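Local coordinates for ferric uptake regulation protein (Helicobacter pylori, PDB 2XIG), which probably acts, as a homodimer, as a global iron-responsive repressor that uses ferrous iron as cofactor to bind the operators of its target genes, at residues C[40-45]-C[108-113]; C[77-80]-C[86-89]. The protein carries 2 engineered substitutions. One frame throughout, in Å; residues are numbered along the deposited sequence.

Interaction 1: residues C[40-45]-C[108-113]; sequences GTHLSP and IIEFAD. With ZN (zinc ion), chain L.
H42 meets I108 and E110 in a metal-site contact between two regions of the chain: the loop 40-45, linking helix 27-38 to helix 45-52 in the probable DNA-binding part, and strand 108-111, an outer strand of the three-stranded sheet in the probable dimerization part, next to strand 98-102. On the loop's side H42 carries nearly all of it. Its NE2 binds the zinc ion at 2.2 Å, and E90, H97 and H99 complete the site. One face of the ring receives the CG2 methyl of I108 in a CH-pi contact, 3.9 Å from the centroid and 26° off the normal, displaced toward the rim. That methyl lies anti to the backbone N of I108, while the other branch swings beside the N, where CD1 reaches H42 CB at 3.8 Å. E110 comes in at the ring's edge: its CG lies in the ring plane, 3.6 Å from H42 CE1. Beyond, the carboxylate stands nearly perpendicular to the imidazole, the planes 84° apart, with E110 OE2 3.2 Å from H42 CE1. This OE2 also forms a salt bridge with K94.

The nitrogen not used by the metal is held by water. H42 ND1 donates to water 2 at 2.6 Å, and this water in turn donates to I108 O at 3.1 Å, so a solvent bridge from the strand backbone helps fix the ring's rotation. T41 OG1 bonds to the same water and to water 1, which accepts from I108 N. Metal, methyl and water thus constrain the imidazole from three sides. H42 and E90 come from the probable DNA-binding region, H97 and H99 from the probable dimerization region, so the zinc joins the two, consistent with the interdomain regulatory metal site of Fur proteins.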
loop_
_atom_site.group_PDB
_atom_site.type_symbol
_atom_site.label_atom_id
_atom_site.label_comp_id
_atom_site.label_asym_id
_atom_site.label_seq_id
_atom_site.Cartn_x
_atom_site.Cartn_y
_atom_site.Cartn_z
ATOM N N GLY C 40 3.684 -22.526 18.624
ATOM C CA GLY C 40 3.369 -23.243 17.403
ATOM C C GLY C 40 3.088 -22.309 16.241
ATOM O O GLY C 40 2.707 -22.750 15.160
ATOM N N THR C 41 3.280 -21.010 16.455
ATOM C CA THR C 41 3.003 -20.037 15.404
ATOM C C THR C 41 4.189 -19.076 15.198
ATOM O O THR C 41 5.304 -19.363 15.634
ATOM C CB THR C 41 1.673 -19.298 15.692
ATOM O OG1 THR C 41 1.314 -18.462 14.580
ATOM C CG2 THR C 41 1.765 -18.490 16.982
ATOM N N HIS C 42 3.964 -17.961 14.512
ATOM C CA HIS C 42 5.008 -16.948 14.360
ATOM C C HIS C 42 4.561 -15.715 15.123
ATOM O O HIS C 42 3.448 -15.250 14.940
ATOM C CB HIS C 42 5.240 -16.592 12.895
ATOM C CG HIS C 42 5.594 -17.762 12.030
ATOM N ND1 HIS C 42 4.708 -18.780 11.771
ATOM C CD2 HIS C 42 6.725 -18.059 11.345
ATOM C CE1 HIS C 42 5.280 -19.665 10.976
ATOM N NE2 HIS C 42 6.499 -19.245 10.694
ATOM N N LEU C 43 5.425 -15.180 15.972
ATOM C CA LEU C 43 5.000 -14.150 16.919
ATOM C C LEU C 43 5.548 -12.766 16.593
ATOM O O LEU C 43 6.688 -12.629 16.170
ATOM C CB LEU C 43 5.416 -14.544 18.339
ATOM C CG LEU C 43 4.749 -15.797 18.914
ATOM C CD1 LEU C 43 5.282 -16.087 20.315
ATOM C CD2 LEU C 43 3.233 -15.643 18.931
ATOM N N SER C 44 4.727 -11.739 16.800
ATOM C CA SER C 44 5.197 -10.368 16.679
ATOM C C SER C 44 5.911 -9.958 17.960
ATOM O O SER C 44 5.686 -10.542 19.016
ATOM C CB SER C 44 4.013 -9.423 16.426
ATOM O OG SER C 44 3.176 -9.390 17.565
ATOM N N PRO C 45 6.778 -8.942 17.877
ATOM C CA PRO C 45 7.402 -8.414 19.092
ATOM C C PRO C 45 6.371 -8.028 20.161
ATOM O O PRO C 45 6.619 -8.261 21.342
ATOM C CB PRO C 45 8.149 -7.181 18.585
ATOM C CG PRO C 45 8.450 -7.497 17.158
ATOM C CD PRO C 45 7.245 -8.247 16.664
ATOM N N ILE C 108 -0.369 -17.320 9.097
ATOM C CA ILE C 108 0.795 -17.857 8.397
ATOM C C ILE C 108 0.732 -19.372 8.395
ATOM O O ILE C 108 0.501 -19.997 9.430
ATOM C CB ILE C 108 2.124 -17.387 9.033
ATOM C CG1 ILE C 108 2.281 -15.872 8.886
ATOM C CG2 ILE C 108 3.318 -18.119 8.402
ATOM C CD1 ILE C 108 3.218 -15.257 9.905
ATOM N N ILE C 109 0.908 -19.955 7.216
ATOM C CA ILE C 109 0.910 -21.400 7.063
ATOM C C ILE C 109 2.288 -21.819 6.556
ATOM O O ILE C 109 2.789 -21.257 5.586
ATOM C CB ILE C 109 -0.181 -21.860 6.074
ATOM C CG1 ILE C 109 -1.574 -21.585 6.648
ATOM C CG2 ILE C 109 -0.030 -23.337 5.736
ATOM C CD1 ILE C 109 -2.693 -21.800 5.651
ATOM N N GLU C 110 2.909 -22.785 7.228
ATOM C CA GLU C 110 4.227 -23.265 6.820
ATOM C C GLU C 110 4.085 -24.388 5.801
ATOM O O GLU C 110 3.147 -25.170 5.871
ATOM C CB GLU C 110 4.988 -23.806 8.033
ATOM C CG GLU C 110 5.146 -22.826 9.187
ATOM C CD GLU C 110 5.810 -23.473 10.402
ATOM O OE1 GLU C 110 6.131 -24.676 10.336
ATOM O OE2 GLU C 110 6.010 -22.783 11.419
ATOM N N PHE C 111 5.018 -24.481 4.859
ATOM C CA PHE C 111 5.016 -25.621 3.951
ATOM C C PHE C 111 6.419 -25.982 3.515
ATOM O O PHE C 111 7.297 -25.132 3.444
ATOM C CB PHE C 111 4.112 -25.381 2.725
ATOM C CG PHE C 111 4.664 -24.391 1.727
ATOM C CD1 PHE C 111 4.376 -23.040 1.841
ATOM C CD2 PHE C 111 5.461 -24.814 0.673
ATOM C CE1 PHE C 111 4.871 -22.125 0.930
ATOM C CE2 PHE C 111 5.960 -23.909 -0.245
ATOM C CZ PHE C 111 5.661 -22.555 -0.115
ATOM N N ALA C 112 6.611 -27.260 3.220
ATOM C CA ALA C 112 7.864 -27.747 2.677
ATOM C C ALA C 112 7.485 -28.709 1.574
ATOM O O ALA C 112 6.966 -29.786 1.842
ATOM C CB ALA C 112 8.675 -28.461 3.749
ATOM N N ASP C 113 7.718 -28.306 0.333
ATOM C CA ASP C 113 7.308 -29.109 -0.802
ATOM C C ASP C 113 8.542 -29.606 -1.553
ATOM O O ASP C 113 9.157 -28.858 -2.313
ATOM C CB ASP C 113 6.402 -28.299 -1.735
ATOM C CG ASP C 113 5.792 -29.152 -2.820
ATOM O OD1 ASP C 113 4.906 -29.968 -2.496
ATOM O OD2 ASP C 113 6.204 -29.022 -3.989
HETATM ZN ZN ZN L . 8.194 -20.101 9.614
HETATM O O HOH W 1 -0.606 -17.575 12.158
HETATM O O HOH W 2 2.265 -19.763 12.011
#

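Interaction 2: residues C[77-80]-C[86-89]. Engineered in segment 77-80: S78 (natural residue Cys).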
loop_
_atom_site.group_PDB
_atom_site.type_symbol
_atom_site.label_atom_id
_atom_site.label_comp_id
_atom_site.label_asym_id
_atom_site.label_seq_id
_atom_site.Cartn_x
_atom_site.Cartn_y
_atom_site.Cartn_z
ATOM N N ILE C 77 16.931 -17.279 16.179
ATOM C CA ILE C 77 15.556 -17.129 15.717
ATOM C C ILE C 77 15.558 -16.671 14.262
ATOM O O ILE C 77 16.570 -16.158 13.779
ATOM C CB ILE C 77 14.761 -16.124 16.595
ATOM C CG1 ILE C 77 15.317 -14.703 16.445
ATOM C CG2 ILE C 77 14.782 -16.550 18.053
ATOM C CD1 ILE C 77 14.591 -13.651 17.298
ATOM N N SER C 78 14.434 -16.874 13.573
ATOM C CA SER C 78 14.250 -16.437 12.193
ATOM C C SER C 78 13.136 -15.400 12.154
ATOM O O SER C 78 12.185 -15.481 12.936
ATOM C CB SER C 78 13.830 -17.612 11.308
ATOM O OG SER C 78 14.571 -18.779 11.617
ATOM N N VAL C 79 13.252 -14.454 11.225
ATOM C CA VAL C 79 12.222 -13.426 11.018
ATOM C C VAL C 79 11.524 -13.582 9.659
ATOM O O VAL C 79 12.149 -13.932 8.655
ATOM C CB VAL C 79 12.806 -11.988 11.168
ATOM C CG1 VAL C 79 13.833 -11.699 10.078
ATOM C CG2 VAL C 79 11.695 -10.942 11.158
ATOM N N LEU C 80 10.215 -13.348 9.651
ATOM C CA LEU C 80 9.407 -13.344 8.432
ATOM C C LEU C 80 8.844 -11.936 8.322
ATOM O O LEU C 80 8.209 -11.466 9.256
ATOM C CB LEU C 80 8.254 -14.342 8.569
ATOM C CG LEU C 80 7.214 -14.478 7.448
ATOM C CD1 LEU C 80 7.864 -14.884 6.132
ATOM C CD2 LEU C 80 6.119 -15.466 7.840
ATOM N N GLY C 86 3.554 -7.609 9.102
ATOM C CA GLY C 86 4.698 -6.965 9.719
ATOM C C GLY C 86 5.784 -7.998 9.951
ATOM O O GLY C 86 5.833 -9.010 9.249
ATOM N N ARG C 87 6.645 -7.753 10.933
ATOM C CA ARG C 87 7.722 -8.689 11.255
ATOM C C ARG C 87 7.226 -9.716 12.260
ATOM O O ARG C 87 6.624 -9.362 13.271
ATOM C CB ARG C 87 8.947 -7.955 11.808
ATOM C CG ARG C 87 9.711 -7.148 10.769
ATOM C CD ARG C 87 10.845 -6.331 11.398
ATOM N NE ARG C 87 12.067 -7.113 11.585
ATOM C CZ ARG C 87 13.097 -7.107 10.743
ATOM N NH1 ARG C 87 13.057 -6.358 9.653
ATOM N NH2 ARG C 87 14.168 -7.849 10.991
ATOM N N ARG C 88 7.464 -10.993 11.976
ATOM C CA ARG C 88 7.090 -12.034 12.912
ATOM C C ARG C 88 8.242 -13.025 13.077
ATOM O O ARG C 88 9.010 -13.241 12.149
ATOM C CB ARG C 88 5.791 -12.722 12.487
ATOM C CG ARG C 88 4.567 -11.837 12.751
ATOM C CD ARG C 88 3.256 -12.537 12.525
ATOM N NE ARG C 88 2.267 -12.131 13.525
ATOM C CZ ARG C 88 1.708 -10.926 13.580
ATOM N NH1 ARG C 88 2.038 -10.005 12.694
ATOM N NH2 ARG C 88 0.819 -10.640 14.524
ATOM N N TYR C 89 8.348 -13.597 14.266
ATOM C CA TYR C 89 9.543 -14.350 14.645
ATOM C C TYR C 89 9.241 -15.791 15.018
ATOM O O TYR C 89 8.151 -16.116 15.494
ATOM C CB TYR C 89 10.243 -13.664 15.825
ATOM C CG TYR C 89 10.873 -12.332 15.481
ATOM C CD1 TYR C 89 12.213 -12.249 15.141
ATOM C CD2 TYR C 89 10.126 -11.153 15.494
ATOM C CE1 TYR C 89 12.798 -11.040 14.826
ATOM C CE2 TYR C 89 10.700 -9.940 15.172
ATOM C CZ TYR C 89 12.035 -9.890 14.840
ATOM O OH TYR C 89 12.619 -8.693 14.519
#
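Strands 77-80 and 86-89 pair antiparallel, their axes 4.6 Å apart at closest approach and 155° between directions. L80 and R88 form a hydrogen-bonded pair closed by two bonds: L80 N to R88 O at 2.8 Å, with an N-H...O angle of 167°, and R88 N to L80 O at 2.9 Å. V79 and Y89 are the adjoining non-hydrogen-bonded pair, where Y89 CA approaches S78 O in a CA-H...O contact.

On the V79 and Y89 face the side chains lie alongside each other. V79 CG2, anti to its own backbone N, sits over one face of the Y89 ring, 4.0 Å from the centroid, and V79 CB meets CE1 of the ring. I77 CD1 approaches the same ring obliquely, 3.5 Å from Y89 CD1. R87 bends at chi3 (84°), bringing its guanidinium past V79 CG2, 3.9 Å from R87 NE. That NE makes a weak bond of 3.4 Å to Y89 OH, which lies in the guanidinium plane, while R87 NH1 forms a salt bridge with E81. S78 is an engineered residue, a cysteine in the natural protein.

The two strands form a beta hairpin following helix 61-73, the winged-helix arrangement of Fur proteins: I77 and Y89 pack on L68 of that helix, whereas R88 touches I108 of strand 108-111.

Interaction 2 is nested along the chain within the loop closed by interaction 1, and their centres lie 9 Å apart. The backbones meet where L43 O and Y89 N, 2.7 Å apart, form a probable hydrogen bond tying loop 40-45 to the outer side of hairpin strand 86-91. Side chains meet at I108, whose CD1 is 3.6 Å from CD2 of L80; the residue thus packs against both H42 and the hairpin. L80 itself comes to about 5 Å from the zinc ion at its side chain's nearest approach. E90, directly after segment 86-89, binds that zinc together with H42, so metal coordination joins the hairpin to the loop as well.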